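Local coordinates for beta-glucosidase (Saccharopolyspora erythraea D, PDB 5M6G), which probably hydrolyses terminal, non-reducing beta-D-glucosyl units with release of beta-D-glucose, as a two-domain enzyme of glycosyl hydrolase family 3, at residues 322-332 and 344-355; 245-255 and 277-285. All blocks are in the same frame, centred on the assembly; numbering follows the deposited sequence.

Contact 1 (322-332 and 344-355); sequences DFTPDEVRASV and RHEKFIDYLRAE. With MG (magnesium ion), chain B.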
loop_
_atom_site.group_PDB
_atom_site.type_symbol
_atom_site.label_atom_id
_atom_site.label_comp_id
_atom_site.label_asym_id
_atom_site.label_seq_id
_atom_site.Cartn_x
_atom_site.Cartn_y
_atom_site.Cartn_z
ATOM N N ASP A 322 -24.928 -0.171 5.188
ATOM C CA ASP A 322 -24.953 0.165 6.609
ATOM C C ASP A 322 -24.710 -1.062 7.482
ATOM O O ASP A 322 -24.708 -2.198 6.990
ATOM C CB ASP A 322 -26.278 0.838 6.978
ATOM C CG ASP A 322 -26.120 1.856 8.092
ATOM O OD1 ASP A 322 -25.107 1.786 8.817
ATOM O OD2 ASP A 322 -27.004 2.725 8.240
ATOM N N PHE A 323 -24.480 -0.856 8.778
ATOM C CA PHE A 323 -24.254 -1.963 9.692
ATOM C C PHE A 323 -25.449 -2.120 10.622
ATOM O O PHE A 323 -26.074 -1.133 11.020
ATOM C CB PHE A 323 -22.946 -1.798 10.490
ATOM C CG PHE A 323 -22.830 -0.514 11.276
ATOM C CD1 PHE A 323 -23.432 -0.384 12.523
ATOM C CD2 PHE A 323 -22.062 0.538 10.799
ATOM C CE1 PHE A 323 -23.303 0.791 13.261
ATOM C CE2 PHE A 323 -21.926 1.709 11.525
ATOM C CZ PHE A 323 -22.553 1.840 12.762
ATOM N N THR A 324 -25.790 -3.362 10.917
ATOM C CA THR A 324 -26.865 -3.712 11.833
ATOM C C THR A 324 -26.294 -4.119 13.180
ATOM O O THR A 324 -25.090 -4.352 13.318
ATOM C CB THR A 324 -27.696 -4.862 11.260
ATOM O OG1 THR A 324 -26.879 -6.035 11.170
ATOM C CG2 THR A 324 -28.265 -4.505 9.896
ATOM N N PRO A 325 -27.137 -4.237 14.210
ATOM C CA PRO A 325 -26.635 -4.781 15.479
ATOM C C PRO A 325 -26.047 -6.165 15.331
ATOM O O PRO A 325 -25.072 -6.486 16.024
ATOM C CB PRO A 325 -27.881 -4.785 16.376
ATOM C CG PRO A 325 -28.713 -3.679 15.844
ATOM C CD PRO A 325 -28.506 -3.710 14.346
ATOM N N ASP A 326 -26.615 -6.993 14.440
ATOM C CA ASP A 326 -26.077 -8.328 14.192
ATOM C C ASP A 326 -24.658 -8.263 13.637
ATOM O O ASP A 326 -23.808 -9.095 13.973
ATOM C CB ASP A 326 -26.970 -9.091 13.208
ATOM C CG ASP A 326 -28.323 -9.452 13.787
ATOM O OD1 ASP A 326 -28.498 -9.381 15.023
ATOM O OD2 ASP A 326 -29.213 -9.824 12.994
ATOM N N GLU A 327 -24.388 -7.294 12.764
ATOM C CA GLU A 327 -23.059 -7.205 12.177
ATOM C C GLU A 327 -22.047 -6.705 13.197
ATOM O O GLU A 327 -20.913 -7.197 13.244
ATOM C CB GLU A 327 -23.094 -6.316 10.935
ATOM C CG GLU A 327 -23.787 -6.990 9.762
ATOM C CD GLU A 327 -24.071 -6.038 8.626
ATOM O OE1 GLU A 327 -24.600 -4.946 8.896
ATOM O OE2 GLU A 327 -23.756 -6.376 7.461
ATOM N N VAL A 328 -22.445 -5.744 14.032
ATOM C CA VAL A 328 -21.594 -5.327 15.144
ATOM C C VAL A 328 -21.247 -6.525 16.022
ATOM O O VAL A 328 -20.071 -6.800 16.290
ATOM C CB VAL A 328 -22.280 -4.211 15.953
ATOM C CG1 VAL A 328 -21.439 -3.836 17.175
ATOM C CG2 VAL A 328 -22.528 -2.989 15.066
ATOM N N ARG A 329 -22.268 -7.267 16.467
ATOM C CA ARG A 329 -22.041 -8.426 17.328
ATOM C C ARG A 329 -21.102 -9.432 16.675
ATOM O O ARG A 329 -20.126 -9.880 17.292
ATOM C CB ARG A 329 -23.376 -9.092 17.673
ATOM C CG ARG A 329 -23.261 -10.400 18.477
ATOM C CD ARG A 329 -24.636 -11.097 18.592
ATOM N NE ARG A 329 -25.698 -10.094 18.613
ATOM C CZ ARG A 329 -26.659 -9.987 17.703
ATOM N NH1 ARG A 329 -26.741 -10.860 16.703
ATOM N NH2 ARG A 329 -27.548 -9.004 17.802
ATOM N N ALA A 330 -21.384 -9.807 15.425
ATOM C CA ALA A 330 -20.599 -10.856 14.780
ATOM C C ALA A 330 -19.136 -10.458 14.658
ATOM O O ALA A 330 -18.237 -11.290 14.849
ATOM C CB ALA A 330 -21.174 -11.178 13.402
ATOM N N SER A 331 -18.872 -9.186 14.347
ATOM C CA SER A 331 -17.499 -8.785 14.075
ATOM C C SER A 331 -16.714 -8.544 15.360
ATOM O O SER A 331 -15.541 -8.930 15.458
ATOM C CB SER A 331 -17.489 -7.541 13.201
ATOM O OG SER A 331 -16.219 -7.393 12.590
ATOM N N VAL A 332 -17.331 -7.907 16.354
ATOM C CA VAL A 332 -16.660 -7.783 17.644
ATOM C C VAL A 332 -16.355 -9.164 18.221
ATOM O O VAL A 332 -15.255 -9.408 18.734
ATOM C CB VAL A 332 -17.498 -6.929 18.619
ATOM C CG1 VAL A 332 -16.842 -6.892 19.987
ATOM C CG2 VAL A 332 -17.679 -5.494 18.079
ATOM N N ARG A 344 -21.222 7.386 11.324
ATOM C CA ARG A 344 -22.114 6.615 12.197
ATOM C C ARG A 344 -21.419 6.119 13.469
ATOM O O ARG A 344 -21.802 5.089 14.026
ATOM C CB ARG A 344 -22.748 5.435 11.442
ATOM C CG ARG A 344 -23.776 5.832 10.393
ATOM C CD ARG A 344 -23.748 4.850 9.231
ATOM N NE ARG A 344 -22.427 4.839 8.594
ATOM C CZ ARG A 344 -21.854 3.749 8.095
ATOM N NH1 ARG A 344 -20.648 3.818 7.545
ATOM N NH2 ARG A 344 -22.488 2.585 8.156
ATOM N N HIS A 345 -20.415 6.854 13.955
ATOM C CA HIS A 345 -19.699 6.449 15.164
ATOM C C HIS A 345 -20.627 6.370 16.375
ATOM O O HIS A 345 -20.510 5.455 17.200
ATOM C CB HIS A 345 -18.553 7.421 15.437
ATOM C CG HIS A 345 -18.930 8.857 15.256
ATOM N ND1 HIS A 345 -19.091 9.432 14.014
ATOM C CD2 HIS A 345 -19.186 9.833 16.159
ATOM C CE1 HIS A 345 -19.432 10.700 14.157
ATOM N NE2 HIS A 345 -19.490 10.972 15.449
ATOM N N GLU A 346 -21.549 7.321 16.504
ATOM C CA GLU A 346 -22.468 7.279 17.635
ATOM C C GLU A 346 -23.373 6.061 17.556
ATOM O O GLU A 346 -23.676 5.440 18.582
ATOM C CB GLU A 346 -23.293 8.562 17.692
ATOM C CG GLU A 346 -24.210 8.649 18.906
ATOM C CD GLU A 346 -24.826 10.028 19.050
ATOM O OE1 GLU A 346 -24.510 10.899 18.218
ATOM O OE2 GLU A 346 -25.611 10.243 19.997
ATOM N N LYS A 347 -23.807 5.697 16.347
ATOM C CA LYS A 347 -24.641 4.509 16.218
ATOM C C LYS A 347 -23.849 3.253 16.537
ATOM O O LYS A 347 -24.372 2.340 17.184
ATOM C CB LYS A 347 -25.246 4.414 14.821
ATOM C CG LYS A 347 -26.138 3.184 14.656
ATOM C CD LYS A 347 -26.885 3.215 13.346
ATOM C CE LYS A 347 -25.927 3.041 12.181
ATOM N NZ LYS A 347 -26.666 2.856 10.909
ATOM N N PHE A 348 -22.585 3.184 16.103
ATOM C CA PHE A 348 -21.768 2.025 16.454
ATOM C C PHE A 348 -21.651 1.885 17.969
ATOM O O PHE A 348 -21.837 0.791 18.523
ATOM C CB PHE A 348 -20.376 2.126 15.819
ATOM C CG PHE A 348 -19.485 0.954 16.148
ATOM C CD1 PHE A 348 -19.552 -0.210 15.401
ATOM C CD2 PHE A 348 -18.613 1.003 17.223
ATOM C CE1 PHE A 348 -18.761 -1.288 15.705
ATOM C CE2 PHE A 348 -17.817 -0.072 17.532
ATOM C CZ PHE A 348 -17.892 -1.229 16.768
ATOM N N ILE A 349 -21.353 2.990 18.657
ATOM C CA ILE A 349 -21.191 2.935 20.106
ATOM C C ILE A 349 -22.492 2.503 20.773
ATOM O O ILE A 349 -22.488 1.651 21.671
ATOM C CB ILE A 349 -20.689 4.289 20.641
ATOM C CG1 ILE A 349 -19.254 4.542 20.153
ATOM C CG2 ILE A 349 -20.772 4.313 22.153
ATOM C CD1 ILE A 349 -18.770 5.962 20.355
ATOM N N ASP A 350 -23.625 3.060 20.328
ATOM C CA ASP A 350 -24.918 2.690 20.905
ATOM C C ASP A 350 -25.214 1.211 20.691
ATOM O O ASP A 350 -25.649 0.515 21.618
ATOM C CB ASP A 350 -26.034 3.550 20.309
ATOM C CG ASP A 350 -26.008 4.983 20.823
ATOM O OD1 ASP A 350 -25.330 5.237 21.836
ATOM O OD2 ASP A 350 -26.673 5.847 20.224
ATOM N N TYR A 351 -24.983 0.711 19.470
ATOM C CA TYR A 351 -25.212 -0.705 19.191
ATOM C C TYR A 351 -24.335 -1.588 20.068
ATOM O O TYR A 351 -24.807 -2.574 20.639
ATOM C CB TYR A 351 -24.944 -1.016 17.715
ATOM C CG TYR A 351 -26.044 -0.630 16.750
ATOM C CD1 TYR A 351 -27.232 -0.053 17.194
ATOM C CD2 TYR A 351 -25.886 -0.838 15.386
ATOM C CE1 TYR A 351 -28.230 0.303 16.296
ATOM C CE2 TYR A 351 -26.873 -0.487 14.483
ATOM C CZ TYR A 351 -28.042 0.078 14.940
ATOM O OH TYR A 351 -29.015 0.419 14.035
ATOM N N LEU A 352 -23.041 -1.269 20.156
ATOM C CA LEU A 352 -22.139 -2.126 20.918
ATOM C C LEU A 352 -22.481 -2.092 22.401
ATOM O O LEU A 352 -22.407 -3.121 23.080
ATOM C CB LEU A 352 -20.684 -1.709 20.684
ATOM C CG LEU A 352 -19.623 -2.656 21.252
ATOM C CD1 LEU A 352 -19.955 -4.128 20.947
ATOM C CD2 LEU A 352 -18.239 -2.296 20.718
ATOM N N ARG A 353 -22.864 -0.920 22.916
ATOM C CA ARG A 353 -23.276 -0.831 24.314
ATOM C C ARG A 353 -24.421 -1.795 24.597
ATOM O O ARG A 353 -24.402 -2.524 25.597
ATOM C CB ARG A 353 -23.686 0.598 24.668
ATOM C CG ARG A 353 -23.880 0.794 26.179
ATOM C CD ARG A 353 -24.585 2.095 26.514
ATOM N NE ARG A 353 -23.763 3.259 26.192
ATOM C CZ ARG A 353 -23.994 4.083 25.174
ATOM N NH1 ARG A 353 -25.036 3.882 24.374
ATOM N NH2 ARG A 353 -23.197 5.120 24.969
ATOM N N ALA A 354 -25.424 -1.822 23.711
ATOM C CA ALA A 354 -26.567 -2.713 23.905
ATOM C C ALA A 354 -26.154 -4.177 23.831
ATOM O O ALA A 354 -26.673 -5.008 24.578
ATOM C CB ALA A 354 -27.654 -2.416 22.876
ATOM N N GLU A 355 -25.235 -4.521 22.922
ATOM C CA GLU A 355 -24.750 -5.896 22.865
ATOM C C GLU A 355 -24.057 -6.282 24.164
ATOM O O GLU A 355 -24.228 -7.401 24.667
ATOM C CB GLU A 355 -23.790 -6.080 21.685
ATOM C CG GLU A 355 -24.431 -5.913 20.318
ATOM C CD GLU A 355 -25.590 -6.865 20.094
ATOM O OE1 GLU A 355 -25.418 -8.089 20.301
ATOM O OE2 GLU A 355 -26.680 -6.381 19.724
HETATM MG MG MG B . -24.983 -4.526 6.349
HETATM O O HOH W 1 -27.077 -3.689 6.528
#
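The Y351 ring lies between P325 and K347: P325 CG sits 3.8 Å from the ring centroid over one face, a CH-pi contact, K347 CG of the ring's own helix lies over the other, toward its rim, and F323 O lies at its edge. On one face of the F323 ring the ammonium of K347 makes a cation-pi contact, NZ 4.7 Å from the centroid, with D322 OD1 on the same side; Y351 CD2 and R344 O meet the ring edge. These groups join helix 325-334 to helix 345-357, which flank strand 339-341 in the TIM-barrel-type N-terminal domain; the short axes cross at -70°. F323 reaches helix 345-355 because CG is wedged between backbone N and carbonyl carbon (chi1 56°). Deeper in, V332 CG2 packs 3.9 Å from L352 CD1, and V328 fits among F348, Y351 and L352.

Salt-bridge networks flank this packing. D322 OD1 takes R344 NH2 at 2.8 Å from above the carboxylate plane and F323 N from the opposite face, while D322 OD2 pairs with K347 NZ at 2.7 Å. At the far end R329 NE meets E355 OE1 at 2.6 Å, in the guanidinium plane, and NH1 and NH2 both grip D326 OD1. A methionine at R329 has no guanidinium, and would probably leave the nearby carboxylates of D326 and E355 with no charge between them, E355 relying on R360.

The D322 end also builds a magnesium site, completed by D315 O, D318 OD1, Q320 O and a water. In the T324-E327 capping box, E327 N donates to T324 OG1 and T324 N to the anti lone pair of E327 OE1. Both E327 oxygens bind the ion, OE2 at 2.5 Å, and D322 O binds it at 2.4 Å.

Contact 2 (245-255 and 277-285); sequences QGNTEISEQEL and SYSSWNGEK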
loop_
_atom_site.group_PDB
_atom_site.type_symbol
_atom_site.label_atom_id
_atom_site.label_comp_id
_atom_site.label_asym_id
_atom_site.label_seq_id
_atom_site.Cartn_x
_atom_site.Cartn_y
_atom_site.Cartn_z
ATOM N N GLN A 245 -12.557 -8.139 -2.938
ATOM C CA GLN A 245 -13.536 -8.431 -1.885
ATOM C C GLN A 245 -14.239 -9.771 -2.126
ATOM O O GLN A 245 -15.285 -10.042 -1.533
ATOM C CB GLN A 245 -14.561 -7.299 -1.740
ATOM C CG GLN A 245 -13.917 -5.905 -1.698
ATOM C CD GLN A 245 -14.898 -4.789 -1.365
ATOM O OE1 GLN A 245 -16.104 -5.018 -1.178
ATOM N NE2 GLN A 245 -14.382 -3.558 -1.324
ATOM N N GLY A 246 -13.659 -10.606 -2.990
ATOM C CA GLY A 246 -14.261 -11.852 -3.404
ATOM C C GLY A 246 -14.132 -12.965 -2.386
ATOM O O GLY A 246 -13.956 -12.743 -1.185
ATOM N N ASN A 247 -14.217 -14.192 -2.892
ATOM C CA ASN A 247 -14.272 -15.385 -2.060
ATOM C C ASN A 247 -13.038 -16.216 -2.363
ATOM O O ASN A 247 -12.800 -16.580 -3.521
ATOM C CB ASN A 247 -15.558 -16.175 -2.328
ATOM C CG ASN A 247 -15.701 -17.400 -1.431
ATOM O OD1 ASN A 247 -15.073 -17.490 -0.381
ATOM N ND2 ASN A 247 -16.539 -18.353 -1.849
ATOM N N THR A 248 -12.248 -16.497 -1.337
ATOM C CA THR A 248 -11.048 -17.311 -1.495
ATOM C C THR A 248 -11.411 -18.760 -1.190
ATOM O O THR A 248 -11.636 -19.126 -0.031
ATOM C CB THR A 248 -9.936 -16.801 -0.589
ATOM O OG1 THR A 248 -9.531 -15.509 -1.050
ATOM C CG2 THR A 248 -8.748 -17.739 -0.622
ATOM N N GLU A 249 -11.491 -19.578 -2.234
ATOM C CA GLU A 249 -12.053 -20.920 -2.131
ATOM C C GLU A 249 -10.907 -21.919 -2.235
ATOM O O GLU A 249 -10.631 -22.459 -3.300
ATOM C CB GLU A 249 -13.091 -21.131 -3.215
ATOM C CG GLU A 249 -14.066 -19.967 -3.352
ATOM C CD GLU A 249 -15.044 -20.173 -4.499
ATOM O OE1 GLU A 249 -15.848 -21.129 -4.424
ATOM O OE2 GLU A 249 -14.994 -19.396 -5.481
ATOM N N ILE A 250 -10.223 -22.142 -1.109
ATOM C CA ILE A 250 -9.036 -22.982 -1.042
ATOM C C ILE A 250 -9.044 -23.736 0.285
ATOM O O ILE A 250 -9.737 -23.371 1.235
ATOM C CB ILE A 250 -7.724 -22.171 -1.183
ATOM C CG1 ILE A 250 -7.533 -21.247 0.022
ATOM C CG2 ILE A 250 -7.706 -21.340 -2.479
ATOM C CD1 ILE A 250 -6.251 -20.410 -0.078
ATOM N N SER A 251 -8.259 -24.808 0.342
ATOM C CA SER A 251 -8.174 -25.586 1.566
ATOM C C SER A 251 -7.503 -24.769 2.669
ATOM O O SER A 251 -6.806 -23.778 2.413
ATOM C CB SER A 251 -7.377 -26.861 1.330
ATOM O OG SER A 251 -6.018 -26.537 1.102
ATOM N N GLU A 252 -7.705 -25.201 3.917
ATOM C CA GLU A 252 -6.969 -24.570 5.008
ATOM C C GLU A 252 -5.468 -24.751 4.827
ATOM O O GLU A 252 -4.682 -23.845 5.136
ATOM C CB GLU A 252 -7.413 -25.120 6.360
ATOM C CG GLU A 252 -6.711 -24.392 7.501
ATOM C CD GLU A 252 -7.328 -24.665 8.842
ATOM O OE1 GLU A 252 -8.386 -25.327 8.886
ATOM O OE2 GLU A 252 -6.751 -24.205 9.848
ATOM N N GLN A 253 -5.047 -25.904 4.301
ATOM C CA GLN A 253 -3.631 -26.100 4.001
ATOM C C GLN A 253 -3.124 -25.054 3.011
ATOM O O GLN A 253 -2.059 -24.460 3.214
ATOM C CB GLN A 253 -3.388 -27.504 3.450
ATOM C CG GLN A 253 -1.917 -27.785 3.201
ATOM C CD GLN A 253 -1.666 -29.160 2.620
ATOM O OE1 GLN A 253 -2.604 -29.926 2.369
ATOM N NE2 GLN A 253 -0.394 -29.483 2.398
ATOM N N GLU A 254 -3.866 -24.819 1.923
ATOM C CA GLU A 254 -3.419 -23.835 0.935
ATOM C C GLU A 254 -3.409 -22.434 1.531
ATOM O O GLU A 254 -2.498 -21.636 1.257
ATOM C CB GLU A 254 -4.313 -23.874 -0.311
ATOM C CG GLU A 254 -4.201 -25.161 -1.126
ATOM C CD GLU A 254 -5.257 -25.280 -2.228
ATOM O OE1 GLU A 254 -6.458 -25.526 -1.929
ATOM O OE2 GLU A 254 -4.874 -25.133 -3.404
ATOM N N LEU A 255 -4.419 -22.111 2.336
ATOM C CA LEU A 255 -4.449 -20.808 2.993
ATOM C C LEU A 255 -3.244 -20.645 3.905
ATOM O O LEU A 255 -2.582 -19.604 3.893
ATOM C CB LEU A 255 -5.755 -20.645 3.775
ATOM C CG LEU A 255 -6.020 -19.284 4.435
ATOM C CD1 LEU A 255 -6.365 -18.255 3.372
ATOM C CD2 LEU A 255 -7.138 -19.373 5.490
ATOM N N SER A 277 -9.500 -8.588 6.157
ATOM C CA SER A 277 -9.890 -8.442 4.762
ATOM C C SER A 277 -11.405 -8.413 4.575
ATOM O O SER A 277 -12.158 -9.084 5.285
ATOM C CB SER A 277 -9.323 -9.580 3.920
ATOM O OG SER A 277 -9.878 -9.536 2.614
ATOM N N TYR A 278 -11.837 -7.628 3.580
ATOM C CA TYR A 278 -13.212 -7.691 3.094
ATOM C C TYR A 278 -13.573 -9.072 2.565
ATOM O O TYR A 278 -14.755 -9.429 2.540
ATOM C CB TYR A 278 -13.424 -6.719 1.939
ATOM C CG TYR A 278 -13.485 -5.248 2.218
ATOM C CD1 TYR A 278 -14.202 -4.731 3.287
ATOM C CD2 TYR A 278 -12.850 -4.358 1.349
ATOM C CE1 TYR A 278 -14.258 -3.346 3.500
ATOM C CE2 TYR A 278 -12.899 -2.993 1.547
ATOM C CZ TYR A 278 -13.602 -2.490 2.614
ATOM O OH TYR A 278 -13.636 -1.131 2.773
ATOM N N SER A 279 -12.586 -9.829 2.089
ATOM C CA SER A 279 -12.853 -11.063 1.355
ATOM C C SER A 279 -13.392 -12.149 2.289
ATOM O O SER A 279 -13.513 -11.967 3.506
ATOM C CB SER A 279 -11.591 -11.527 0.635
ATOM O OG SER A 279 -10.546 -11.797 1.547
ATOM N N SER A 280 -13.722 -13.303 1.701
ATOM C CA SER A 280 -14.216 -14.465 2.422
ATOM C C SER A 280 -13.270 -15.643 2.235
ATOM O O SER A 280 -12.470 -15.689 1.294
ATOM C CB SER A 280 -15.618 -14.876 1.948
ATOM O OG SER A 280 -16.557 -13.834 2.135
ATOM N N TRP A 281 -13.376 -16.607 3.138
ATOM C CA TRP A 281 -12.667 -17.874 3.012
ATOM C C TRP A 281 -13.726 -18.967 2.975
ATOM O O TRP A 281 -14.463 -19.153 3.950
ATOM C CB TRP A 281 -11.669 -18.094 4.148
ATOM C CG TRP A 281 -10.997 -19.446 4.062
ATOM C CD1 TRP A 281 -10.396 -19.996 2.960
ATOM C CD2 TRP A 281 -10.874 -20.423 5.113
ATOM N NE1 TRP A 281 -9.909 -21.248 3.262
ATOM C CE2 TRP A 281 -10.190 -21.533 4.572
ATOM C CE3 TRP A 281 -11.272 -20.463 6.451
ATOM C CZ2 TRP A 281 -9.896 -22.671 5.327
ATOM C CZ3 TRP A 281 -10.975 -21.597 7.201
ATOM C CH2 TRP A 281 -10.293 -22.681 6.637
ATOM N N ASN A 282 -13.820 -19.646 1.827
ATOM C CA ASN A 282 -14.813 -20.696 1.595
ATOM C C ASN A 282 -16.215 -20.226 1.964
ATOM O O ASN A 282 -16.990 -20.946 2.595
ATOM C CB ASN A 282 -14.437 -21.975 2.342
ATOM C CG ASN A 282 -13.197 -22.629 1.768
ATOM O OD1 ASN A 282 -12.914 -22.503 0.571
ATOM N ND2 ASN A 282 -12.442 -23.314 2.612
ATOM N N GLY A 283 -16.537 -18.994 1.573
ATOM C CA GLY A 283 -17.847 -18.430 1.798
ATOM C C GLY A 283 -18.066 -17.796 3.156
ATOM O O GLY A 283 -19.149 -17.246 3.389
ATOM N N GLU A 284 -17.094 -17.859 4.063
ATOM C CA GLU A 284 -17.202 -17.227 5.379
ATOM C C GLU A 284 -16.486 -15.878 5.348
ATOM O O GLU A 284 -15.288 -15.823 5.052
ATOM C CB GLU A 284 -16.594 -18.117 6.467
ATOM C CG GLU A 284 -16.574 -17.476 7.864
ATOM C CD GLU A 284 -15.677 -18.222 8.862
ATOM O OE1 GLU A 284 -15.956 -18.156 10.080
ATOM O OE2 GLU A 284 -14.700 -18.878 8.433
ATOM N N LYS A 285 -17.215 -14.799 5.667
ATOM C CA LYS A 285 -16.618 -13.464 5.695
ATOM C C LYS A 285 -15.492 -13.396 6.719
ATOM O O LYS A 285 -15.651 -13.834 7.863
ATOM C CB LYS A 285 -17.679 -12.416 6.033
ATOM C CG LYS A 285 -18.718 -12.165 4.959
ATOM C CD LYS A 285 -18.174 -11.281 3.844
ATOM C CE LYS A 285 -19.196 -11.096 2.728
ATOM N NZ LYS A 285 -18.709 -10.148 1.660
HETATM O O HOH W 2 -16.713 -11.694 0.332
HETATM O O HOH W 3 -10.126 -14.238 1.883
#
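A tight beta hairpin, strands 280-281 and 284-285 joined by a type I' turn from W281 to E284, gains a third, parallel strand from 247-248. S280 N bonds to G246 O, T248 N to S280 O at 2.8 Å, and N282 N to T248 O at 2.9 Å. N247 holds the turn itself: its CG is anti to the backbone N (chi1 -177°), which carries OD1 to G283 N at 2.9 Å, the donor tilted from the carbonyl plane.

W281 lies on the other side of the sheet, with T248. L255 CD2 stands 3.8 Å from the centroid of its five-membered ring, over the face, in a CH-pi contact; N282 ND2 lies above the opposite face toward the rim, and E252 N is at the edge. I250 O receives W281 NE1 at 2.9 Å and N282 ND2 at 3.0 Å from opposite faces of its plane, which fixes the indole and the amide together just before helix 252-259 with its S251-E254 capping box. L292 of helix 290-300 touches both L255 and W281.

Two waters extend the seam, one bound by Q245 O, S280 OG and K285 NZ, the other by S279 OG and S280 O, with a weak bond to T248 OG1, whose stronger partner is G235 O. At the first water's end Q245 lies alongside Y278, with Q245 NE2 3.2 Å from Y278 CD2. Y278 OH bonds to Y311 O, and the ring approaches D310 and E505. The whole is a type I' hairpin with an added parallel strand, a small mixed sheet bordering the sorbitol pocket.

Along the chain, strand 229-233 is followed by segment 245-255; the chain then passes through helices 252-259 and 261-268 and strand 273-276 before contact 2 closes the loop at segment 277-285. Helix 290-300 and strand 306-308 come next, and contact 1 opens at 322 and closes across strand 339-341 at helix 345-357. The two loops lie in series, neither enclosing nor crossing the other, and both fall within the N-terminal family region. The centres of contact 1 and contact 2 are about 24 Å apart. Contact 2 ties the small mixed sheet beside the sorbitol pocket to helix 252-259; contact 1 joins two helices next to a magnesium site.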